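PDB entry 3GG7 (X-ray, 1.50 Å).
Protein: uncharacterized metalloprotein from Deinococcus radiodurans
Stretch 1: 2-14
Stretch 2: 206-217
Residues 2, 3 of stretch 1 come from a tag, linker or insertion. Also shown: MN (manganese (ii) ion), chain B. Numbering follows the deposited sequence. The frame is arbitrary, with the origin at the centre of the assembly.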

# COMPACT_ATOMS: atom_id res chain seq x y z
N SER A 2 0.71 13.46 -14.61
CA SER A 2 1.84 13.07 -13.72
C SER A 2 1.46 11.77 -13.03
O SER A 2 0.30 11.34 -13.08
CB SER A 2 2.16 14.16 -12.71
OG SER A 2 1.02 14.49 -11.94
N LEU A 3 2.44 11.13 -12.42
CA LEU A 3 2.27 9.77 -11.96
C LEU A 3 2.21 9.68 -10.44
O LEU A 3 2.66 10.58 -9.70
CB LEU A 3 3.41 8.92 -12.47
CG LEU A 3 3.61 8.82 -13.99
CD1 LEU A 3 5.05 8.46 -14.28
CD2 LEU A 3 2.65 7.78 -14.61
N ILE A 4 1.65 8.57 -10.00
CA ILE A 4 1.47 8.25 -8.58
C ILE A 4 1.94 6.84 -8.28
O ILE A 4 1.53 5.89 -8.96
CB ILE A 4 0.00 8.31 -8.16
CG1 ILE A 4 -0.64 9.65 -8.54
CG2 ILE A 4 -0.12 8.05 -6.65
CD1 ILE A 4 -0.04 10.79 -7.91
N ASP A 5 2.79 6.67 -7.26
CA ASP A 5 3.22 5.35 -6.80
C ASP A 5 2.74 5.25 -5.35
O ASP A 5 3.41 5.76 -4.44
CB ASP A 5 4.75 5.16 -6.85
CG ASP A 5 5.18 3.79 -6.37
OD1 ASP A 5 4.36 3.02 -5.79
OD2 ASP A 5 6.36 3.44 -6.57
N PHE A 6 1.60 4.61 -5.14
CA PHE A 6 0.95 4.68 -3.85
C PHE A 6 1.31 3.52 -2.91
O PHE A 6 0.57 3.22 -1.99
CB PHE A 6 -0.57 4.83 -4.00
CG PHE A 6 -1.17 5.79 -3.02
CD1 PHE A 6 -0.91 7.14 -3.16
CD2 PHE A 6 -1.91 5.36 -1.93
CE1 PHE A 6 -1.43 8.03 -2.26
CE2 PHE A 6 -2.42 6.28 -1.02
CZ PHE A 6 -2.21 7.60 -1.21
N HIS A 7 2.49 2.93 -3.08
CA HIS A 7 3.05 2.01 -2.12
C HIS A 7 4.47 1.69 -2.53
O HIS A 7 4.69 0.87 -3.43
CB HIS A 7 2.22 0.73 -2.04
CG HIS A 7 2.75 -0.29 -1.08
ND1 HIS A 7 2.14 -0.54 0.13
CD2 HIS A 7 3.83 -1.12 -1.13
CE1 HIS A 7 2.81 -1.48 0.77
NE2 HIS A 7 3.83 -1.86 0.02
N VAL A 8 5.43 2.33 -1.87
CA VAL A 8 6.84 2.13 -2.16
C VAL A 8 7.69 2.29 -0.90
O VAL A 8 7.40 3.12 -0.04
CB VAL A 8 7.30 3.02 -3.32
CG1 VAL A 8 7.15 4.54 -2.99
CG2 VAL A 8 8.73 2.70 -3.74
N HIS A 9 8.73 1.47 -0.79
CA HIS A 9 9.61 1.47 0.37
C HIS A 9 10.83 2.33 0.09
O HIS A 9 11.92 1.80 -0.13
CB HIS A 9 10.01 0.05 0.75
CG HIS A 9 8.84 -0.83 1.07
ND1 HIS A 9 8.44 -1.10 2.36
CD2 HIS A 9 7.99 -1.52 0.27
CE1 HIS A 9 7.38 -1.89 2.34
NE2 HIS A 9 7.09 -2.18 1.09
N LEU A 10 10.66 3.64 0.12
CA LEU A 10 11.81 4.54 -0.12
C LEU A 10 12.95 4.23 0.83
O LEU A 10 14.12 4.30 0.43
CB LEU A 10 11.45 6.00 0.05
CG LEU A 10 10.43 6.60 -0.86
CD1 LEU A 10 10.41 8.09 -0.53
CD2 LEU A 10 10.79 6.37 -2.33
N ASP A 11 12.63 3.84 2.06
CA ASP A 11 13.65 3.66 3.10
C ASP A 11 14.43 2.34 2.97
O ASP A 11 15.34 2.08 3.78
CB ASP A 11 13.05 3.88 4.51
CG ASP A 11 12.03 2.83 4.90
OD1 ASP A 11 11.87 1.81 4.18
OD2 ASP A 11 11.37 3.06 5.96
N LEU A 12 14.12 1.53 1.97
CA LEU A 12 14.80 0.26 1.77
C LEU A 12 15.75 0.30 0.56
O LEU A 12 16.38 -0.71 0.27
CB LEU A 12 13.79 -0.87 1.62
CG LEU A 12 12.92 -1.17 2.85
CD1 LEU A 12 12.00 -2.38 2.60
CD2 LEU A 12 13.79 -1.39 4.11
N TYR A 13 15.84 1.44 -0.11
CA TYR A 13 16.81 1.62 -1.21
C TYR A 13 18.20 1.88 -0.63
O TYR A 13 18.34 2.39 0.47
CB TYR A 13 16.40 2.77 -2.12
CG TYR A 13 15.23 2.47 -3.00
CD1 TYR A 13 15.39 1.78 -4.19
CD2 TYR A 13 13.95 2.84 -2.63
CE1 TYR A 13 14.30 1.50 -5.02
CE2 TYR A 13 12.85 2.56 -3.45
CZ TYR A 13 13.02 1.91 -4.64
OH TYR A 13 11.87 1.65 -5.39
N PRO A 14 19.26 1.55 -1.40
CA PRO A 14 20.57 1.91 -0.88
C PRO A 14 20.81 3.41 -0.62
O PRO A 14 21.51 3.75 0.34
CB PRO A 14 21.52 1.40 -1.97
CG PRO A 14 20.83 0.25 -2.55
CD PRO A 14 19.33 0.57 -2.50
N ALA A 206 15.63 -4.20 -9.00
CA ALA A 206 14.63 -3.59 -8.10
C ALA A 206 13.88 -2.47 -8.82
O ALA A 206 14.50 -1.63 -9.49
CB ALA A 206 15.30 -3.06 -6.87
N ALA A 207 12.56 -2.48 -8.70
CA ALA A 207 11.73 -1.39 -9.22
C ALA A 207 12.01 -0.06 -8.55
O ALA A 207 12.34 -0.01 -7.35
CB ALA A 207 10.27 -1.72 -9.07
N LEU A 208 11.92 1.00 -9.35
CA LEU A 208 11.93 2.39 -8.89
C LEU A 208 10.56 2.99 -9.07
O LEU A 208 9.77 2.52 -9.90
CB LEU A 208 12.95 3.21 -9.70
CG LEU A 208 14.40 2.83 -9.41
CD1 LEU A 208 15.25 3.36 -10.57
CD2 LEU A 208 14.82 3.40 -8.04
N PRO A 209 10.23 4.05 -8.30
CA PRO A 209 8.88 4.62 -8.37
C PRO A 209 8.40 4.99 -9.76
O PRO A 209 7.21 4.82 -10.09
CB PRO A 209 8.95 5.84 -7.45
CG PRO A 209 10.03 5.51 -6.49
CD PRO A 209 11.04 4.67 -7.24
N TRP A 210 9.30 5.48 -10.60
CA TRP A 210 8.90 5.93 -11.91
C TRP A 210 8.64 4.77 -12.88
O TRP A 210 8.14 4.99 -13.99
CB TRP A 210 9.86 7.00 -12.47
CG TRP A 210 11.32 6.75 -12.26
CD1 TRP A 210 12.19 6.23 -13.17
CD2 TRP A 210 12.08 7.06 -11.10
NE1 TRP A 210 13.45 6.19 -12.64
CE2 TRP A 210 13.42 6.69 -11.37
CE3 TRP A 210 11.78 7.60 -9.85
CZ2 TRP A 210 14.44 6.84 -10.42
CZ3 TRP A 210 12.79 7.75 -8.92
CH2 TRP A 210 14.10 7.37 -9.20
N ASP A 211 8.88 3.53 -12.45
CA ASP A 211 8.46 2.36 -13.22
C ASP A 211 6.94 2.23 -13.20
O ASP A 211 6.36 1.37 -13.89
CB ASP A 211 9.05 1.06 -12.65
CG ASP A 211 10.54 0.91 -12.88
OD1 ASP A 211 11.05 1.37 -13.92
OD2 ASP A 211 11.21 0.30 -12.03
N VAL A 212 6.28 3.05 -12.39
CA VAL A 212 4.82 3.11 -12.36
C VAL A 212 4.25 3.57 -13.71
O VAL A 212 3.09 3.27 -13.99
CB VAL A 212 4.28 3.97 -11.14
CG1 VAL A 212 4.32 5.45 -11.42
CG2 VAL A 212 2.87 3.54 -10.73
N LYS A 213 5.04 4.27 -14.52
CA LYS A 213 4.65 4.55 -15.92
C LYS A 213 4.20 3.27 -16.64
O LYS A 213 3.23 3.30 -17.40
CB LYS A 213 5.79 5.22 -16.69
CG LYS A 213 5.33 5.85 -18.00
CD LYS A 213 6.38 6.77 -18.61
CE LYS A 213 5.92 7.28 -19.97
NZ LYS A 213 6.79 8.40 -20.50
N SER A 214 4.88 2.15 -16.38
CA SER A 214 4.48 0.88 -17.00
C SER A 214 3.15 0.33 -16.49
O SER A 214 2.44 -0.36 -17.23
CB SER A 214 5.58 -0.17 -16.91
OG SER A 214 5.81 -0.61 -15.59
N VAL A 215 2.80 0.62 -15.25
CA VAL A 215 1.50 0.23 -14.74
C VAL A 215 0.42 1.04 -15.44
O VAL A 215 -0.63 0.49 -15.78
CB VAL A 215 1.38 0.43 -13.20
CG1 VAL A 215 0.05 -0.11 -12.70
CG2 VAL A 215 2.54 -0.26 -12.48
N VAL A 216 0.66 2.33 -15.65
CA VAL A 216 -0.32 3.20 -16.31
C VAL A 216 -0.54 2.71 -17.76
O VAL A 216 -1.69 2.61 -18.24
CB VAL A 216 0.14 4.67 -16.30
CG1 VAL A 216 -0.64 5.49 -17.34
CG2 VAL A 216 -0.02 5.25 -14.89
N GLU A 217 0.57 2.39 -18.41
CA GLU A 217 0.52 1.82 -19.76
C GLU A 217 -0.24 0.50 -19.74
O GLU A 217 -1.09 0.26 -20.61
CB GLU A 217 1.94 1.64 -20.32
CG GLU A 217 2.59 2.99 -20.64
CD GLU A 217 4.08 2.90 -20.97
OE1 GLU A 217 4.69 1.83 -20.74
OE2 GLU A 217 4.64 3.92 -21.46
MN MN B . 5.40 -3.22 0.42
O HOH W 1 5.19 -5.20 -0.02

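Residues 206-217 run from a loop through a 3-10 segment (209-211) into a helix that continues later in the chain, and they pack against residues 2-14; no two touching residues are closer than 194 positions in sequence. The two backbones run in opposite senses: the CA atoms of Tyr13 and Ala206 are 8.9 Å apart, those of Asp5 and Pro209 5.9 Å, and those of Leu3 and Lys213 7.0 Å. Together the stretches bury 477 Å².

Ala207 provides the polar link. Its carbonyl O accepts a hydrogen bond from Tyr13 OH at 2.6 Å, lying at the edge of the tyrosine ring near its plane, so the phenol is satisfied by main chain rather than by a side chain. This is the one hydrogen bond between the stretches. At Leu208 the CA-to-CB bond points away, but the end of the side chain comes back, and CD2 lies 3.6 Å from Tyr13 CE1. The Leu208 backbone is held locally: its N donates to Asp211 OD2 at 2.9 Å, and its O accepts from Asp211 N, also at 2.9 Å.

Pro209 is the hub of the middle. Its CD sits 3.6 Å from Tyr13 OH, while CG makes apolar contacts with Val8 CG2 at 4.1 Å and Leu10 CD2 at 4.3 Å. With Asp5, the ring meets four side chains of stretch 1. Asp5 OD2 lies 3.3 Å from Pro209 CA; this is close packing against carbon, and the carboxylate finds its hydrogen bonds elsewhere in the structure and, through OD1, with His7 N at 3.3 Å.

Trp210 points away and Asp211 sideways, neither making a close contact with stretch 1; Asp211 O instead accepts from Ser214 OG at 2.7 Å. Val212 turns back toward the strand. Its CG1 meets Leu3 CB at 3.7 Å and its CG2 lies 3.2 Å from Ile4 O; CG1 is also near Ile4 O, at 3.7 Å, so the valine packs on both side chain and main chain.

Leu3, a tag residue, is the most covered residue of the contact. Its CD2 lies 4.0 Å from Lys213 CA and 3.7 Å from Val216 CG2, placing it against the helix surface, whereas the extended Lys213 side chain leads away. Val216 follows Val212 by one helical turn, with Val216 N donating to Val212 O at 3.1 Å, and both valines point toward stretch 1. Ser214, Val215 and Glu217 remain out of reach. Beyond this packing, His7 and His9 each bind manganese through NE2 at 2.1 Å.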